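Local structure of mandelate racemase/muconate lactonizing enzyme family protein (Roseovarius nubinhibens ISM, 3U4F) at residues Glu231-Tyr236 with Glu240-Val245; Glu257-Leu262 with Arg266-Met271; Arg295-Ala300 with Ile325-Lys330. The protein probably acts as a magnesium-dependent enzyme of the enolase superfamily, possibly a hydro-lyase, and holds a magnesium ion in its barrel. One frame throughout, in Å; residues are numbered along the deposited sequence.

Interaction 1: Glu231-Tyr236 with Glu240-Val245; sequences EEPCPY and EQTKEV. With MG (magnesium ion), chain E; GAI (guanidine), chain F.
Cys234 and Val245 make the closest apolar touch between the loop 231-236 and the helical segment 240-245. SG of Cys234 lies 3.5 Å from CG2 of Val245. The sulfur stands anti to the carbonyl carbon of Cys234 (chi1 -61°), and this turns it onto the helix. CG1, the other methyl of Val245, faces CG of Pro233 at 4.1 Å; here the two side chains run alongside in opposite senses. Gln241 borders this patch. Its extended chain brings OE1 within 3.6 Å of CD of Pro235, a carbon-oxygen packing contact. Val253 of the next strand and Ala215 of helix 212-224 cover Pro233 and Val245.

Polar contact runs through water. OG1 of Thr242 is hydrogen-bonded to two waters. One donates to the carbonyl O of Cys234 at 2.6 Å, the other to the carbonyl O of Tyr236 at 3.0 Å. One helix hydroxyl is thus tied to two loop carbonyls.

At the far end of the loop, OE2 of Glu231 binds magnesium at 2.1 Å. OE1 of the same carboxylate forms a salt bridge with Lys167. Asp205 and Glu257 are the other protein ligands, and guanidine and a water complete the shell. A metal ligand at the end of a strand, followed by a loop that folds onto the next helix, is typical of the enolase-superfamily (beta/alpha)8 barrel.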
loop_
_atom_site.group_PDB
_atom_site.type_symbol
_atom_site.label_atom_id
_atom_site.label_comp_id
_atom_site.label_asym_id
_atom_site.label_seq_id
_atom_site.Cartn_x
_atom_site.Cartn_y
_atom_site.Cartn_z
ATOM N N GLU A 231 5.161 -5.440 22.220
ATOM C CA GLU A 231 5.119 -5.002 20.844
ATOM C C GLU A 231 3.830 -5.424 20.136
ATOM O O GLU A 231 3.397 -6.548 20.276
ATOM C CB GLU A 231 6.346 -5.557 20.127
ATOM C CG GLU A 231 6.424 -5.214 18.651
ATOM C CD GLU A 231 7.820 -5.444 18.109
ATOM O OE1 GLU A 231 8.775 -5.540 18.941
ATOM O OE2 GLU A 231 7.959 -5.497 16.857
ATOM N N GLU A 232 3.263 -4.480 19.387
ATOM C CA GLU A 232 2.130 -4.673 18.484
ATOM C C GLU A 232 0.990 -5.429 19.166
ATOM O O GLU A 232 0.578 -6.469 18.704
ATOM C CB GLU A 232 2.594 -5.353 17.169
ATOM C CG GLU A 232 1.630 -5.193 15.986
ATOM C CD GLU A 232 2.238 -5.715 14.689
ATOM O OE1 GLU A 232 3.376 -5.288 14.401
ATOM O OE2 GLU A 232 1.567 -6.516 13.969
ATOM N N PRO A 233 0.499 -4.910 20.307
ATOM C CA PRO A 233 -0.517 -5.673 21.073
ATOM C C PRO A 233 -1.797 -5.890 20.276
ATOM O O PRO A 233 -2.451 -6.941 20.402
ATOM C CB PRO A 233 -0.827 -4.746 22.277
ATOM C CG PRO A 233 -0.326 -3.363 21.867
ATOM C CD PRO A 233 0.911 -3.674 21.005
ATOM N N CYS A 234 -2.154 -4.876 19.491
ATOM C CA CYS A 234 -3.410 -4.828 18.744
ATOM C C CYS A 234 -3.151 -4.716 17.233
ATOM O O CYS A 234 -2.086 -4.254 16.807
ATOM C CB CYS A 234 -4.180 -3.586 19.169
ATOM S SG CYS A 234 -4.621 -3.544 20.951
ATOM N N PRO A 235 -4.152 -5.040 16.416
ATOM C CA PRO A 235 -3.999 -4.805 14.974
ATOM C C PRO A 235 -3.314 -3.470 14.652
ATOM O O PRO A 235 -3.794 -2.396 15.048
ATOM C CB PRO A 235 -5.456 -4.822 14.471
ATOM C CG PRO A 235 -6.092 -5.895 15.411
ATOM C CD PRO A 235 -5.526 -5.488 16.758
ATOM N N TYR A 236 -2.194 -3.538 13.933
ATOM C CA TYR A 236 -1.341 -2.368 13.787
ATOM C C TYR A 236 -2.054 -1.219 13.074
ATOM O O TYR A 236 -1.709 -0.069 13.249
ATOM C CB TYR A 236 -0.036 -2.753 13.069
ATOM C CG TYR A 236 -0.172 -3.054 11.594
ATOM C CD1 TYR A 236 -0.249 -2.001 10.657
ATOM C CD2 TYR A 236 -0.173 -4.373 11.116
ATOM C CE1 TYR A 236 -0.358 -2.259 9.279
ATOM C CE2 TYR A 236 -0.287 -4.642 9.709
ATOM C CZ TYR A 236 -0.370 -3.571 8.821
ATOM O OH TYR A 236 -0.435 -3.780 7.440
ATOM N N GLU A 240 -6.029 3.731 17.387
ATOM C CA GLU A 240 -6.712 4.074 18.641
ATOM C C GLU A 240 -6.753 2.918 19.613
ATOM O O GLU A 240 -6.746 3.149 20.816
ATOM C CB GLU A 240 -8.102 4.641 18.396
ATOM C CG GLU A 240 -8.093 6.077 17.985
ATOM C CD GLU A 240 -9.503 6.589 17.769
ATOM O OE1 GLU A 240 -10.281 5.896 17.054
ATOM O OE2 GLU A 240 -9.845 7.658 18.326
ATOM N N GLN A 241 -6.773 1.681 19.111
ATOM C CA GLN A 241 -6.690 0.499 19.994
ATOM C C GLN A 241 -5.335 0.445 20.694
ATOM O O GLN A 241 -5.240 0.258 21.927
ATOM C CB GLN A 241 -6.940 -0.792 19.220
ATOM C CG GLN A 241 -8.374 -0.942 18.655
ATOM C CD GLN A 241 -8.613 -2.281 17.986
ATOM O OE1 GLN A 241 -7.880 -3.236 18.206
ATOM N NE2 GLN A 241 -9.646 -2.355 17.156
ATOM N N THR A 242 -4.275 0.604 19.904
ATOM C CA THR A 242 -2.916 0.579 20.465
ATOM C C THR A 242 -2.718 1.698 21.507
ATOM O O THR A 242 -2.124 1.474 22.552
ATOM C CB THR A 242 -1.880 0.691 19.332
ATOM O OG1 THR A 242 -2.119 -0.377 18.393
ATOM C CG2 THR A 242 -0.458 0.587 19.888
ATOM N N LYS A 243 -3.223 2.896 21.214
ATOM C CA LYS A 243 -3.156 4.002 22.183
ATOM C C LYS A 243 -3.859 3.655 23.505
ATOM O O LYS A 243 -3.332 3.903 24.594
ATOM C CB LYS A 243 -3.776 5.247 21.572
ATOM C CG LYS A 243 -3.687 6.510 22.430
ATOM C CD LYS A 243 -4.231 7.690 21.642
ATOM C CE LYS A 243 -4.724 8.828 22.530
ATOM N NZ LYS A 243 -3.560 9.595 23.015
ATOM N N GLU A 244 -5.058 3.083 23.420
ATOM C CA GLU A 244 -5.739 2.648 24.644
ATOM C C GLU A 244 -4.865 1.735 25.503
ATOM O O GLU A 244 -4.832 1.862 26.741
ATOM C CB GLU A 244 -7.053 1.931 24.328
ATOM C CG GLU A 244 -7.953 1.866 25.576
ATOM C CD GLU A 244 -9.214 1.037 25.365
ATOM O OE1 GLU A 244 -9.691 0.936 24.199
ATOM O OE2 GLU A 244 -9.700 0.497 26.393
ATOM N N VAL A 245 -4.168 0.803 24.859
ATOM C CA VAL A 245 -3.290 -0.106 25.583
ATOM C C VAL A 245 -2.105 0.615 26.236
ATOM O O VAL A 245 -1.848 0.424 27.435
ATOM C CB VAL A 245 -2.818 -1.261 24.681
ATOM C CG1 VAL A 245 -1.941 -2.231 25.460
ATOM C CG2 VAL A 245 -4.057 -1.977 24.082
HETATM MG MG MG E . 7.311 -7.033 15.610
HETATM C C GAI F . 9.144 -8.677 14.864
HETATM N N1 GAI F . 10.105 -9.514 14.567
HETATM N N2 GAI F . 7.829 -8.819 14.466
HETATM N N3 GAI F . 9.414 -7.561 15.562
HETATM O O HOH W 1 5.325 -6.966 15.608
HETATM O O HOH W 2 -0.510 -2.584 18.091
HETATM O O HOH W 3 -1.458 0.793 16.107
#

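Interaction 2: Glu257-Leu262 with Arg266-Met271; sequences EQDCDL and RRMIDM. With MG (magnesium ion), chain E; GAI (guanidine), chain F.
The loop that follows strand 253-255 of the barrel turns back on the helix it leads into, 262-270, and here Asp259 meets Met268, a selenomethionine. The two side chains point at each other, one from the loop and one from the helix. The methyl of Met268 ends over the carboxylate of Asp259, on its OD2 side. CE of Met268 lies 3.4 Å from OD2 of Asp259. The Met268 chain starts anti to its backbone N (chi1 -177°) and bends at chi3 (-41°), which turns the methyl toward the loop. The contact is packing of a methyl against a carboxylate, and both residues are buried. Leu239 of helix 239-248 also packs on Met268.

The second link is backbone. N of Arg266 donates to O of Leu262 at 3.0 Å with an N-H...O angle of 154°. This is a helical i to i+4 bond in the first turn of helix 262-270. Asp261 is the N-cap of this helix, and its OD1 takes a hydrogen bond from the backbone N of Thr263. Strand 253-255, this loop and helix 262-270 form one beta-alpha unit of the (beta/alpha)8 barrel, with the metal ligand at the start of the loop.

That ligand is Glu257. Its OE1 binds magnesium at 2.0 Å. OE2 of Glu257 lies 3.0 Å from N2 of the guanidine and forms a salt bridge with Lys94 of the second subunit. On the helix, the Arg266 guanidinium turns to the dimer interface, where NH2 makes a salt bridge with Glu238 of the second subunit.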
loop_
_atom_site.group_PDB
_atom_site.type_symbol
_atom_site.label_atom_id
_atom_site.label_comp_id
_atom_site.label_asym_id
_atom_site.label_seq_id
_atom_site.Cartn_x
_atom_site.Cartn_y
_atom_site.Cartn_z
ATOM N N GLU A 257 6.276 -1.547 12.596
ATOM C CA GLU A 257 7.065 -2.245 11.590
ATOM C C GLU A 257 6.388 -2.342 10.228
ATOM O O GLU A 257 7.095 -2.328 9.224
ATOM C CB GLU A 257 7.531 -3.616 12.056
ATOM C CG GLU A 257 6.420 -4.660 12.170
ATOM C CD GLU A 257 6.900 -5.836 12.946
ATOM O OE1 GLU A 257 7.364 -5.641 14.108
ATOM O OE2 GLU A 257 6.802 -6.953 12.397
ATOM N N GLN A 258 5.046 -2.398 10.191
ATOM C CA GLN A 258 4.320 -2.450 8.880
ATOM C C GLN A 258 3.909 -1.101 8.350
ATOM O O GLN A 258 3.275 -1.009 7.310
ATOM C CB GLN A 258 3.074 -3.344 8.952
ATOM C CG GLN A 258 3.382 -4.807 9.074
ATOM C CD GLN A 258 3.506 -5.318 10.508
ATOM O OE1 GLN A 258 3.105 -4.664 11.485
ATOM N NE2 GLN A 258 3.990 -6.535 10.628
ATOM N N ASP A 259 4.274 -0.040 9.051
ATOM C CA ASP A 259 3.882 1.291 8.641
ATOM C C ASP A 259 4.854 1.896 7.635
ATOM O O ASP A 259 6.001 2.183 7.973
ATOM C CB ASP A 259 3.768 2.169 9.876
ATOM C CG ASP A 259 2.495 1.885 10.637
ATOM O OD1 ASP A 259 1.425 2.352 10.173
ATOM O OD2 ASP A 259 2.548 1.144 11.637
ATOM N N CYS A 260 4.374 2.098 6.411
ATOM C CA CYS A 260 5.235 2.595 5.342
ATOM C C CYS A 260 4.786 4.002 4.888
ATOM O O CYS A 260 5.401 4.618 4.030
ATOM C CB CYS A 260 5.238 1.588 4.173
ATOM S SG CYS A 260 3.643 1.336 3.406
ATOM N N ASP A 261 3.734 4.524 5.517
ATOM C CA ASP A 261 3.106 5.795 5.109
ATOM C C ASP A 261 3.534 6.892 6.080
ATOM O O ASP A 261 3.200 6.833 7.257
ATOM C CB ASP A 261 1.567 5.628 5.098
ATOM C CG ASP A 261 0.811 6.921 4.760
ATOM O OD1 ASP A 261 1.412 8.007 4.649
ATOM O OD2 ASP A 261 -0.428 6.842 4.597
ATOM N N LEU A 262 4.241 7.907 5.590
ATOM C CA LEU A 262 4.730 8.984 6.470
ATOM C C LEU A 262 3.614 9.777 7.152
ATOM O O LEU A 262 3.807 10.308 8.257
ATOM C CB LEU A 262 5.694 9.933 5.751
ATOM C CG LEU A 262 7.042 9.364 5.292
ATOM C CD1 LEU A 262 7.813 10.369 4.464
ATOM C CD2 LEU A 262 7.917 8.873 6.470
ATOM N N ARG A 266 3.114 10.280 11.191
ATOM C CA ARG A 266 2.889 11.555 11.849
ATOM C C ARG A 266 1.705 11.450 12.794
ATOM O O ARG A 266 1.786 11.935 13.930
ATOM C CB ARG A 266 2.672 12.695 10.856
ATOM C CG ARG A 266 2.572 14.059 11.611
ATOM C CD ARG A 266 2.531 15.255 10.693
ATOM N NE ARG A 266 1.742 15.026 9.484
ATOM C CZ ARG A 266 0.414 14.995 9.412
ATOM N NH1 ARG A 266 -0.334 15.175 10.491
ATOM N NH2 ARG A 266 -0.162 14.794 8.238
ATOM N N ARG A 267 0.624 10.814 12.325
ATOM C CA ARG A 267 -0.584 10.629 13.136
ATOM C C ARG A 267 -0.283 9.804 14.388
ATOM O O ARG A 267 -0.719 10.160 15.505
ATOM C CB ARG A 267 -1.700 9.988 12.284
ATOM C CG ARG A 267 -3.026 9.700 12.998
ATOM C CD ARG A 267 -4.117 9.164 12.030
ATOM N NE ARG A 267 -5.314 8.880 12.817
ATOM C CZ ARG A 267 -5.763 7.664 13.148
ATOM N NH1 ARG A 267 -5.159 6.567 12.709
ATOM N NH2 ARG A 267 -6.848 7.546 13.908
HETATM N N MSE A 268 0.469 8.708 14.211
HETATM C CA MSE A 268 0.741 7.781 15.319
HETATM C C MSE A 268 1.582 8.480 16.394
HETATM O O MSE A 268 1.339 8.322 17.597
HETATM C CB MSE A 268 1.506 6.564 14.798
HETATM C CG MSE A 268 1.777 5.501 15.869
HETATM SE SE MSE A 268 3.249 4.285 15.421
HETATM C CE MSE A 268 2.876 3.979 13.488
ATOM N N ILE A 269 2.555 9.265 15.946
ATOM C CA ILE A 269 3.474 9.939 16.877
ATOM C C ILE A 269 2.765 11.119 17.569
ATOM O O ILE A 269 2.914 11.302 18.786
ATOM C CB ILE A 269 4.794 10.335 16.165
ATOM C CG1 ILE A 269 5.596 9.060 15.818
ATOM C CG2 ILE A 269 5.623 11.333 17.004
ATOM C CD1 ILE A 269 6.798 9.268 14.894
ATOM N N ASP A 270 2.002 11.895 16.798
ATOM C CA ASP A 270 1.263 13.066 17.323
ATOM C C ASP A 270 0.254 12.661 18.414
ATOM O O ASP A 270 0.068 13.383 19.400
ATOM C CB ASP A 270 0.512 13.779 16.193
ATOM C CG ASP A 270 1.407 14.704 15.351
ATOM O OD1 ASP A 270 2.637 14.833 15.605
ATOM O OD2 ASP A 270 0.853 15.313 14.414
HETATM N N MSE A 271 -0.376 11.498 18.263
HETATM C CA MSE A 271 -1.325 11.007 19.270
HETATM C C MSE A 271 -0.669 10.180 20.374
HETATM O O MSE A 271 -1.355 9.725 21.292
HETATM C CB MSE A 271 -2.434 10.190 18.598
HETATM C CG MSE A 271 -1.949 8.878 18.095
HETATM SE SE MSE A 271 -3.224 8.029 16.849
HETATM C CE MSE A 271 -4.283 7.276 18.204
HETATM MG MG MG E . 7.311 -7.033 15.610
HETATM C C GAI F . 9.144 -8.677 14.864
HETATM N N1 GAI F . 10.105 -9.514 14.567
HETATM N N2 GAI F . 7.829 -8.819 14.466
HETATM N N3 GAI F . 9.414 -7.561 15.562
HETATM O O HOH W 1 5.325 -6.966 15.608
#

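Interaction 3: Arg295-Ala300 with Ile325-Lys330; sequences RMAEAA and IPNAGK
Asn327 and Glu298 form the tight part of this contact, where a loop packs against the end of helix 287-299. The amide of Asn327 lies close to the helix backbone. ND2 of Asn327 is 3.6 Å from CB of Glu298 and 3.7 Å from CB of Ala297. With CG set between the backbone N and the carbonyl carbon (chi1 60°), the amide group points at the helix. ND2 also comes 3.2 Å from N of Glu298, but both are donors and they do not bond. Instead, ND2 donates to the carbonyls of Leu302 and Ala294. Val304 packs on both Ala297 and Asn327.

The outer side is exposed and meets over a small area. Pro326, in a type I turn from Ile325 to Ala328, lies across the Glu298 side chain. CG of Pro326 sits over the carboxylate face, 3.6 Å from OE2 of Glu298. A water joins the two segments here, donating to OE1 of Glu298 at 2.8 Å and to OD1 of Asn327 at 3.0 Å.

A leucine at Asn327 would probably leave the carbonyls of Leu302 and Ala294 without this donor and break the water bridge to Glu298.

Backbone bonds of Asn327 and Gly329 with Val304 also hold the loop. The chemistry implies that the amide helps, with its NH2 on the carbonyls of Ala294 in the helix and Leu302 beyond it, and its oxygen on a water.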
loop_
_atom_site.group_PDB
_atom_site.type_symbol
_atom_site.label_atom_id
_atom_site.label_comp_id
_atom_site.label_asym_id
_atom_site.label_seq_id
_atom_site.Cartn_x
_atom_site.Cartn_y
_atom_site.Cartn_z
ATOM N N ARG A 295 13.282 11.544 13.321
ATOM C CA ARG A 295 13.205 12.975 13.712
ATOM C C ARG A 295 11.838 13.363 14.291
ATOM O O ARG A 295 11.778 14.115 15.267
ATOM C CB ARG A 295 13.577 13.909 12.566
ATOM C CG ARG A 295 15.080 13.951 12.277
ATOM C CD ARG A 295 15.370 14.819 11.035
ATOM N NE ARG A 295 16.469 14.232 10.252
ATOM C CZ ARG A 295 16.375 13.821 8.983
ATOM N NH1 ARG A 295 15.243 13.953 8.293
ATOM N NH2 ARG A 295 17.446 13.304 8.396
HETATM N N MSE A 296 10.744 12.871 13.685
HETATM C CA MSE A 296 9.408 13.068 14.277
HETATM C C MSE A 296 9.343 12.498 15.703
HETATM O O MSE A 296 8.825 13.157 16.632
HETATM C CB MSE A 296 8.326 12.374 13.440
HETATM C CG MSE A 296 8.161 12.912 12.031
HETATM SE SE MSE A 296 6.683 11.875 11.223
HETATM C CE MSE A 296 7.431 11.563 9.417
ATOM N N ALA A 297 9.861 11.281 15.861
ATOM C CA ALA A 297 9.926 10.627 17.176
ATOM C C ALA A 297 10.789 11.415 18.172
ATOM O O ALA A 297 10.423 11.578 19.356
ATOM C CB ALA A 297 10.454 9.181 17.027
ATOM N N GLU A 298 11.914 11.934 17.688
ATOM C CA GLU A 298 12.830 12.709 18.524
ATOM C C GLU A 298 12.135 13.963 19.119
ATOM O O GLU A 298 12.295 14.274 20.309
ATOM C CB GLU A 298 14.045 13.125 17.690
ATOM C CG GLU A 298 15.112 13.927 18.459
ATOM C CD GLU A 298 16.212 14.448 17.539
ATOM O OE1 GLU A 298 16.284 14.055 16.336
ATOM O OE2 GLU A 298 17.017 15.251 18.032
ATOM N N ALA A 299 11.376 14.659 18.276
ATOM C CA ALA A 299 10.597 15.854 18.671
ATOM C C ALA A 299 9.517 15.513 19.702
ATOM O O ALA A 299 9.079 16.373 20.473
ATOM C CB ALA A 299 9.973 16.519 17.450
ATOM N N ALA A 300 9.089 14.262 19.711
ATOM C CA ALA A 300 8.094 13.778 20.667
ATOM C C ALA A 300 8.728 13.036 21.850
ATOM O O ALA A 300 8.009 12.441 22.674
ATOM C CB ALA A 300 7.080 12.855 19.944
ATOM N N ILE A 325 21.500 7.786 15.235
ATOM C CA ILE A 325 20.391 8.671 15.625
ATOM C C ILE A 325 20.465 9.016 17.120
ATOM O O ILE A 325 20.833 8.178 17.929
ATOM C CB ILE A 325 19.009 8.082 15.246
ATOM C CG1 ILE A 325 18.821 6.707 15.880
ATOM C CG2 ILE A 325 18.892 8.004 13.713
ATOM C CD1 ILE A 325 17.364 6.247 15.891
ATOM N N PRO A 326 20.124 10.256 17.482
ATOM C CA PRO A 326 20.335 10.629 18.894
ATOM C C PRO A 326 19.307 9.958 19.817
ATOM O O PRO A 326 19.546 9.818 21.029
ATOM C CB PRO A 326 20.144 12.155 18.884
ATOM C CG PRO A 326 19.299 12.451 17.678
ATOM C CD PRO A 326 19.715 11.400 16.646
ATOM N N ASN A 327 18.171 9.551 19.248
ATOM C CA ASN A 327 17.122 8.885 20.013
ATOM C C ASN A 327 17.039 7.371 19.722
ATOM O O ASN A 327 15.943 6.788 19.691
ATOM C CB ASN A 327 15.754 9.572 19.803
ATOM C CG ASN A 327 15.304 9.574 18.330
ATOM O OD1 ASN A 327 16.120 9.624 17.427
ATOM N ND2 ASN A 327 14.002 9.531 18.102
ATOM N N ALA A 328 18.189 6.733 19.530
ATOM C CA ALA A 328 18.242 5.264 19.392
ATOM C C ALA A 328 17.625 4.580 20.592
ATOM O O ALA A 328 17.864 5.000 21.738
ATOM C CB ALA A 328 19.684 4.793 19.206
ATOM N N GLY A 329 16.786 3.567 20.340
ATOM C CA GLY A 329 16.288 2.702 21.405
ATOM C C GLY A 329 17.345 1.800 22.035
ATOM O O GLY A 329 18.564 2.008 21.847
ATOM N N LYS A 330 16.896 0.767 22.755
ATOM C CA LYS A 330 17.797 0.054 23.664
ATOM C C LYS A 330 18.697 -0.963 22.991
ATOM O O LYS A 330 19.710 -1.369 23.545
ATOM C CB LYS A 330 17.004 -0.647 24.773
ATOM C CG LYS A 330 16.242 0.302 25.704
ATOM C CD LYS A 330 15.309 -0.494 26.628
ATOM C CE LYS A 330 14.654 0.418 27.685
ATOM N NZ LYS A 330 13.667 -0.416 28.463
HETATM O O HOH W 4 16.351 11.559 15.182
#

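How the interactions relate
The three interactions follow one another along the chain, and all lie in the barrel domain. Interactions 1 and 2 lie in successive beta-alpha units, built on strands 229-231 and 253-255 and helices 239-248 and 262-270. Their centres are about 13 Å apart. They share the magnesium and the guanidine, and Lys243 NZ probably hydrogen-bonds to O of Met271. Interaction 3 lies about 14 Å from interaction 2, centre to centre, and about 20 Å from interaction 1. It has no part in the metal site. Helix 287-299 packs on helix 262-270, with Ile269 against Met296 and Ala300. The contacts follow the outer helices round the barrel; the first two also carry metal ligands at their strand ends.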